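Local coordinates for single-stranded-DNA-specific exonuclease RecJ (Thermus thermophilus, PDB 2ZXR), which degrades single-stranded DNA from its 5' end toward the 3' end, using divalent metal ions, preferably magnesium, and works as a monomer in DNA repair, at residues L285-T290 and A294-L299; R249-A254 and E302-N307; P595-R600 and A649-W654. All coordinates share one frame; numbering follows the deposited sequence.

Interaction 1 (L285-T290 and A294-L299); sequences LRLLLT and AEAQAL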
# COMPACT_ATOMS: atom_id res chain seq x y z
N LEU A 285 25.03 4.01 -12.73
CA LEU A 285 25.08 3.02 -13.78
C LEU A 285 26.37 2.20 -13.66
O LEU A 285 26.32 0.97 -13.69
CB LEU A 285 25.01 3.66 -15.17
CG LEU A 285 25.06 2.67 -16.35
CD1 LEU A 285 23.93 1.65 -16.24
CD2 LEU A 285 24.96 3.43 -17.67
N ARG A 286 27.50 2.87 -13.48
CA ARG A 286 28.77 2.14 -13.36
C ARG A 286 28.75 1.17 -12.17
O ARG A 286 29.30 0.07 -12.25
CB ARG A 286 29.94 3.14 -13.24
CG ARG A 286 31.34 2.53 -13.15
CD ARG A 286 31.70 1.65 -14.39
NE ARG A 286 32.94 0.92 -14.15
CZ ARG A 286 33.38 -0.14 -14.84
NH1 ARG A 286 32.69 -0.63 -15.87
NH2 ARG A 286 34.51 -0.74 -14.47
N LEU A 287 28.11 1.55 -11.08
CA LEU A 287 28.08 0.68 -9.94
C LEU A 287 27.41 -0.64 -10.33
O LEU A 287 27.81 -1.70 -9.88
CB LEU A 287 27.31 1.33 -8.77
CG LEU A 287 27.05 0.41 -7.55
CD1 LEU A 287 28.36 0.11 -6.80
CD2 LEU A 287 26.03 1.05 -6.62
N LEU A 288 26.40 -0.56 -11.20
CA LEU A 288 25.64 -1.74 -11.63
C LEU A 288 26.32 -2.59 -12.71
O LEU A 288 25.95 -3.76 -12.91
CB LEU A 288 24.24 -1.30 -12.14
CG LEU A 288 23.40 -0.51 -11.12
CD1 LEU A 288 22.06 -0.15 -11.70
CD2 LEU A 288 23.22 -1.34 -9.87
N LEU A 289 27.29 -1.99 -13.40
CA LEU A 289 28.01 -2.67 -14.48
C LEU A 289 29.38 -3.27 -14.11
O LEU A 289 29.85 -4.20 -14.78
CB LEU A 289 28.22 -1.70 -15.64
CG LEU A 289 26.98 -1.17 -16.37
CD1 LEU A 289 27.39 -0.14 -17.46
CD2 LEU A 289 26.24 -2.35 -16.98
N THR A 290 30.02 -2.76 -13.05
CA THR A 290 31.34 -3.26 -12.71
C THR A 290 31.37 -4.61 -11.99
O THR A 290 30.45 -4.97 -11.29
CB THR A 290 32.14 -2.21 -11.89
OG1 THR A 290 33.50 -2.67 -11.73
CG2 THR A 290 31.52 -2.01 -10.48
N ALA A 294 36.37 -3.54 -5.56
CA ALA A 294 36.99 -2.35 -4.99
C ALA A 294 36.41 -1.10 -5.64
O ALA A 294 36.15 -0.12 -4.97
CB ALA A 294 38.51 -2.39 -5.22
N GLU A 295 36.23 -1.13 -6.95
CA GLU A 295 35.66 -0.00 -7.65
C GLU A 295 34.19 0.14 -7.19
O GLU A 295 33.71 1.23 -6.93
CB GLU A 295 35.74 -0.22 -9.16
CG GLU A 295 35.00 0.85 -9.96
CD GLU A 295 34.92 0.55 -11.46
OE1 GLU A 295 35.09 -0.63 -11.86
OE2 GLU A 295 34.68 1.49 -12.24
N ALA A 296 33.49 -0.98 -7.10
CA ALA A 296 32.10 -0.94 -6.66
C ALA A 296 32.05 -0.34 -5.24
O ALA A 296 31.24 0.57 -4.97
CB ALA A 296 31.50 -2.34 -6.68
N GLN A 297 32.91 -0.83 -4.34
CA GLN A 297 32.94 -0.32 -2.96
C GLN A 297 33.07 1.20 -2.96
O GLN A 297 32.31 1.91 -2.28
CB GLN A 297 34.11 -0.96 -2.19
CG GLN A 297 34.28 -0.52 -0.71
CD GLN A 297 35.52 -1.18 -0.05
OE1 GLN A 297 36.66 -0.95 -0.48
NE2 GLN A 297 35.29 -2.00 0.96
N ALA A 298 34.02 1.72 -3.73
CA ALA A 298 34.21 3.16 -3.82
C ALA A 298 32.93 3.85 -4.33
O ALA A 298 32.55 4.90 -3.80
CB ALA A 298 35.38 3.48 -4.77
N LEU A 299 32.28 3.29 -5.35
CA LEU A 299 31.07 3.89 -5.90
C LEU A 299 29.93 3.88 -4.89
O LEU A 299 29.13 4.81 -4.85
CB LEU A 299 30.63 3.17 -7.20
CG LEU A 299 31.57 3.43 -8.39
CD1 LEU A 299 31.28 2.44 -9.53
CD2 LEU A 299 31.41 4.87 -8.89

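Interaction 2 (R249-A254 and E302-N307); sequences RLLAEA and ELHRLN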
# COMPACT_ATOMS: atom_id res chain seq x y z
N ARG A 249 25.07 -6.17 -4.82
CA ARG A 249 25.21 -6.88 -3.56
C ARG A 249 25.81 -5.94 -2.49
O ARG A 249 25.32 -5.85 -1.38
CB ARG A 249 26.11 -8.12 -3.75
CG ARG A 249 26.46 -8.78 -2.45
CD ARG A 249 27.28 -10.04 -2.66
NE ARG A 249 27.88 -10.45 -1.39
CZ ARG A 249 28.64 -11.52 -1.24
NH1 ARG A 249 28.91 -12.31 -2.28
NH2 ARG A 249 29.14 -11.80 -0.04
N LEU A 250 26.86 -5.22 -2.85
CA LEU A 250 27.52 -4.29 -1.93
C LEU A 250 26.59 -3.12 -1.54
O LEU A 250 26.59 -2.68 -0.39
CB LEU A 250 28.82 -3.78 -2.57
CG LEU A 250 30.21 -4.00 -1.90
CD1 LEU A 250 30.34 -5.41 -1.30
CD2 LEU A 250 31.32 -3.75 -2.96
N LEU A 251 25.81 -2.59 -2.47
CA LEU A 251 24.92 -1.50 -2.08
C LEU A 251 23.91 -2.06 -1.08
O LEU A 251 23.64 -1.43 -0.04
CB LEU A 251 24.19 -0.92 -3.30
CG LEU A 251 23.17 0.19 -3.05
CD1 LEU A 251 23.79 1.35 -2.22
CD2 LEU A 251 22.71 0.72 -4.42
N ALA A 252 23.38 -3.25 -1.37
CA ALA A 252 22.41 -3.89 -0.48
C ALA A 252 22.99 -4.12 0.93
O ALA A 252 22.35 -3.79 1.93
CB ALA A 252 21.95 -5.20 -1.08
N GLU A 253 24.19 -4.68 1.02
CA GLU A 253 24.78 -4.91 2.34
C GLU A 253 25.03 -3.60 3.08
O GLU A 253 24.79 -3.51 4.28
CB GLU A 253 26.09 -5.67 2.22
CG GLU A 253 25.92 -7.00 1.52
CD GLU A 253 27.23 -7.75 1.34
OE1 GLU A 253 28.30 -7.12 1.47
OE2 GLU A 253 27.17 -8.97 1.06
N ALA A 254 25.48 -2.58 2.35
CA ALA A 254 25.75 -1.26 2.95
C ALA A 254 24.54 -0.75 3.71
O ALA A 254 24.69 -0.13 4.76
CB ALA A 254 26.15 -0.23 1.86
N GLU A 302 30.38 6.73 -2.94
CA GLU A 302 29.94 7.90 -3.69
C GLU A 302 28.39 8.05 -3.66
O GLU A 302 27.87 9.14 -3.44
CB GLU A 302 30.43 7.78 -5.14
CG GLU A 302 30.46 9.06 -5.90
CD GLU A 302 31.76 9.82 -5.68
OE1 GLU A 302 32.10 10.11 -4.50
OE2 GLU A 302 32.46 10.12 -6.68
N LEU A 303 27.66 6.97 -3.90
CA LEU A 303 26.19 7.07 -3.86
C LEU A 303 25.76 7.51 -2.45
O LEU A 303 24.80 8.27 -2.32
CB LEU A 303 25.49 5.76 -4.20
CG LEU A 303 25.58 5.07 -5.58
CD1 LEU A 303 24.30 4.28 -5.80
CD2 LEU A 303 25.77 6.10 -6.70
N HIS A 304 26.45 7.04 -1.41
CA HIS A 304 26.08 7.46 -0.05
C HIS A 304 26.23 8.97 0.11
O HIS A 304 25.39 9.62 0.75
CB HIS A 304 26.94 6.76 0.99
CG HIS A 304 26.59 5.32 1.18
ND1 HIS A 304 27.45 4.41 1.78
CD2 HIS A 304 25.47 4.63 0.88
CE1 HIS A 304 26.85 3.23 1.85
NE2 HIS A 304 25.65 3.34 1.32
N ARG A 305 27.28 9.52 -0.50
CA ARG A 305 27.52 10.94 -0.42
C ARG A 305 26.48 11.73 -1.20
O ARG A 305 25.99 12.75 -0.75
CB ARG A 305 28.91 11.28 -0.96
CG ARG A 305 29.33 12.68 -0.54
CD ARG A 305 30.31 13.29 -1.52
NE ARG A 305 29.70 13.49 -2.83
CZ ARG A 305 30.23 13.06 -3.96
NH1 ARG A 305 31.40 12.43 -3.92
NH2 ARG A 305 29.61 13.27 -5.12
N LEU A 306 26.13 11.25 -2.39
CA LEU A 306 25.13 11.94 -3.19
C LEU A 306 23.77 11.94 -2.48
O LEU A 306 23.05 12.94 -2.49
CB LEU A 306 25.02 11.30 -4.58
CG LEU A 306 26.20 11.59 -5.50
CD1 LEU A 306 26.32 10.50 -6.55
CD2 LEU A 306 26.04 13.00 -6.15
N ASN A 307 23.41 10.80 -1.89
CA ASN A 307 22.14 10.69 -1.18
C ASN A 307 22.11 11.62 0.05
O ASN A 307 21.06 12.18 0.37
CB ASN A 307 21.92 9.25 -0.74
CG ASN A 307 20.52 9.02 -0.20
OD1 ASN A 307 19.52 9.18 -0.92
ND2 ASN A 307 20.43 8.64 1.07

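Interaction 3 (P595-R600 and A649-W654); sequences PVLGRR and ALLAYW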
# COMPACT_ATOMS: atom_id res chain seq x y z
N PRO A 595 -31.77 -16.52 9.92
CA PRO A 595 -32.09 -15.19 9.42
C PRO A 595 -33.56 -14.76 9.43
O PRO A 595 -34.49 -15.55 9.24
CB PRO A 595 -31.49 -15.19 8.01
CG PRO A 595 -31.30 -16.65 7.68
CD PRO A 595 -30.91 -17.26 8.98
N VAL A 596 -33.73 -13.46 9.69
CA VAL A 596 -35.04 -12.83 9.70
C VAL A 596 -34.78 -11.47 9.04
O VAL A 596 -34.38 -10.51 9.71
CB VAL A 596 -35.56 -12.65 11.13
CG1 VAL A 596 -36.97 -12.06 11.09
CG2 VAL A 596 -35.58 -13.99 11.86
N LEU A 597 -34.96 -11.43 7.72
CA LEU A 597 -34.71 -10.22 6.94
C LEU A 597 -36.00 -9.49 6.53
O LEU A 597 -37.09 -9.99 6.77
CB LEU A 597 -33.88 -10.58 5.70
CG LEU A 597 -32.52 -11.25 6.03
CD1 LEU A 597 -31.73 -11.51 4.76
CD2 LEU A 597 -31.72 -10.34 6.96
N GLY A 598 -35.86 -8.32 5.92
CA GLY A 598 -37.04 -7.55 5.57
C GLY A 598 -37.73 -7.25 6.89
O GLY A 598 -38.94 -7.42 7.06
N ARG A 599 -36.93 -6.77 7.84
CA ARG A 599 -37.37 -6.49 9.19
C ARG A 599 -37.26 -5.05 9.67
O ARG A 599 -38.27 -4.36 9.85
CB ARG A 599 -36.57 -7.36 10.16
CG ARG A 599 -37.00 -8.81 10.23
CD ARG A 599 -38.13 -8.97 11.24
NE ARG A 599 -39.21 -8.01 11.02
CZ ARG A 599 -40.08 -7.64 11.95
NH1 ARG A 599 -39.98 -8.14 13.18
NH2 ARG A 599 -41.04 -6.75 11.67
N ARG A 600 -36.03 -4.62 9.87
CA ARG A 600 -35.71 -3.29 10.41
C ARG A 600 -36.13 -3.39 11.87
O ARG A 600 -37.30 -3.17 12.24
CB ARG A 600 -36.47 -2.18 9.71
CG ARG A 600 -35.74 -0.81 9.80
CD ARG A 600 -35.60 -0.29 11.24
NE ARG A 600 -35.01 1.05 11.30
CZ ARG A 600 -34.86 1.77 12.42
NH1 ARG A 600 -34.30 2.98 12.37
NH2 ARG A 600 -35.26 1.30 13.59
N ALA A 649 -22.38 -8.19 10.40
CA ALA A 649 -21.87 -9.21 11.29
C ALA A 649 -22.95 -10.24 11.63
O ALA A 649 -22.66 -11.43 11.83
CB ALA A 649 -21.35 -8.56 12.56
N LEU A 650 -24.19 -9.76 11.73
CA LEU A 650 -25.29 -10.65 12.06
C LEU A 650 -25.51 -11.63 10.91
O LEU A 650 -25.73 -12.81 11.15
CB LEU A 650 -26.56 -9.84 12.35
CG LEU A 650 -27.81 -10.66 12.73
CD1 LEU A 650 -27.47 -11.70 13.79
CD2 LEU A 650 -28.89 -9.72 13.22
N LEU A 651 -25.42 -11.15 9.67
CA LEU A 651 -25.57 -12.05 8.53
C LEU A 651 -24.49 -13.15 8.57
O LEU A 651 -24.78 -14.32 8.34
CB LEU A 651 -25.45 -11.29 7.22
CG LEU A 651 -26.50 -10.19 6.98
CD1 LEU A 651 -26.33 -9.68 5.54
CD2 LEU A 651 -27.92 -10.76 7.16
N ALA A 652 -23.26 -12.77 8.89
CA ALA A 652 -22.20 -13.78 8.94
C ALA A 652 -22.51 -14.73 10.09
O ALA A 652 -22.26 -15.94 10.00
CB ALA A 652 -20.81 -13.11 9.15
N TYR A 653 -23.05 -14.17 11.16
CA TYR A 653 -23.42 -14.94 12.35
C TYR A 653 -24.44 -16.04 12.00
O TYR A 653 -24.29 -17.18 12.45
CB TYR A 653 -23.99 -14.03 13.43
CG TYR A 653 -24.45 -14.77 14.68
CD1 TYR A 653 -23.54 -15.26 15.60
CD2 TYR A 653 -25.81 -15.00 14.92
CE1 TYR A 653 -23.95 -15.96 16.73
CE2 TYR A 653 -26.24 -15.70 16.05
CZ TYR A 653 -25.30 -16.18 16.95
OH TYR A 653 -25.70 -16.89 18.06
N TRP A 654 -25.47 -15.71 11.23
CA TRP A 654 -26.47 -16.73 10.85
C TRP A 654 -25.72 -17.83 10.09
O TRP A 654 -25.92 -19.01 10.32
CB TRP A 654 -27.52 -16.22 9.85
CG TRP A 654 -28.33 -14.99 10.16
CD1 TRP A 654 -28.63 -13.96 9.28
CD2 TRP A 654 -29.03 -14.69 11.36
NE1 TRP A 654 -29.47 -13.06 9.86
CE2 TRP A 654 -29.73 -13.47 11.14
CE3 TRP A 654 -29.14 -15.32 12.59
CZ2 TRP A 654 -30.53 -12.88 12.11
CZ3 TRP A 654 -29.91 -14.74 13.54
CH2 TRP A 654 -30.61 -13.52 13.30

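Interaction 1 (L285-T290 and A294-L299)
Arg286 holds Glu295 side-on, with NE and NH2 each bonded to a different carboxylate oxygen. Glu295, with CG anti to the backbone N and its chain extended beyond, carries the carboxylate across to Arg286. The NE bond to OE2 is short (2.6 Å from Arg286 NE to Glu295 OE2) and nearly straight at 168°; OE2 lies in the guanidinium plane but is itself approached from above the carboxylate. Arg286 NH2 reaches the syn lone pair of Glu295 OE1 at 2.7 Å along a more bent path (139°), with OE1 tilted out of the guanidinium plane. Glu295 OE1 accepts a second bond, from Thr290 OG1 at 2.6 Å, which comes in from above the carboxylate plane, so three donors fix the rotation of this group. Thr290 OG1 is in turn hydrogen-bonded with Asp292 N, and OD1 of Asp292 accepts from Glu295 N. Beneath the polar cluster, Leu299 CD1 lies 3.6 Å from Arg286 CG, and Leu287 CD1 packs 3.8 Å from Leu299 CB. The axes of segments 285-289 and 294-299 lie 9.2 Å and 150° apart, so helices 281-289 and 293-321 form an antiparallel helical hairpin, its tight turn bridged by this salt bridge.

Interaction 2 (R249-A254 and E302-N307)
Leu251 turns CG anti to its backbone N (chi1 177°), carrying both methyls toward helix 293-321, whereas Leu303 and His304 hold CG anti to the carbonyl carbon (chi1 -73° for His304) and reach back toward helix 246-254. The meeting of the leucines is a single methyl touch, Leu251 CD2 to Leu303 CD1 at 4.1 Å, with the two side chains crossing at about a right angle. Beside it, the imidazole of His304 presents its edge to Ala254: the methyl CB lies near the ring plane, 3.5 Å from CE1 and 3.6 Å from NE2 of His304. Leu251 CD1 approaches the same ring obliquely, 4.5 Å from His304 NE2. The helix segments cross at -53° with their axes 12.0 Å apart, a distant pairing in an all-helical bundle, in which helices 261-277 and 281-289 also contribute packing: Leu251 meets Ile268, Ile272 and Leu287, and Leu303 meets Leu287. His304 additionally leans on Arg271. The contact is apolar apart from the imidazole. Arg249 NE donates to Glu253 OE2 at 2.9 Å and Glu302 pairs with Arg305, each within its own helix; Glu302 has a second partner in Lys283 of helix 281-289. The side chain of Leu303 lies about 12 Å from those of Asp80 and Asp82, which bind manganese.

Interaction 3 (P595-R600 and A649-W654)
Segment 595-600 is irregular, entering in an extended conformation at Pro595 and taking positive phi at Gly598, and it approaches the helical segment 649-654 most closely where the CA atoms of Pro595 and Trp654 are 6.0 Å apart. The pyrrolidine ring lies over one face of the indole. Pro595 CA sits 3.4 Å above the centroid of the five-membered ring of Trp654, just 12° off the normal, a CH-pi contact. Pro595 CB comes within 3.4 Å of Trp654 CD1, and Pro595 CD packs 3.6 Å from Trp654 CG, so the proline covers the pyrrole part of the indole. With chi1 at -55°, Trp654 CG stands anti to the carbonyl carbon, and the indole reaches out from the helix to meet the loop. Leu650 CD1, one turn earlier on the same helix, lies 3.6 Å from the indole plane on the opposite face, so both faces are met, each by an atom offset toward the rim. Trp654 NE1 is buried here without a hydrogen-bonding partner. Further along, Leu597 CD2 touches Leu651 CD2 at 3.8 Å. Within the C-terminal region of RecJ, the contact lays the loop between strands 587-588 and 601-603 against helix 643-655, where Leu651 also meets Ile537 and Phe540, Trp654 touches Pro592, and Tyr653 packs on helix 624-639.

From the N terminus, helix 246-254 opens the first long loop, which interaction 2 closes once helix 293-321 has been reached. Inside that span the chain runs through helices 261-277 and 281-289, and interaction 1 closes the short turn before helix 293-321, so it lies within the larger loop. The two share helix 293-321 and touch directly, Leu250 packing on Ala296 and Gln297; the centres of interactions 1 and 2 are about 10 Å apart, within one helical cluster. Interaction 3 follows in series, its loop running from 595-600 to 649-654 in the C-terminal domain; it lies on the other side of the chain's centre, its own centre about 64 Å from that of interaction 1.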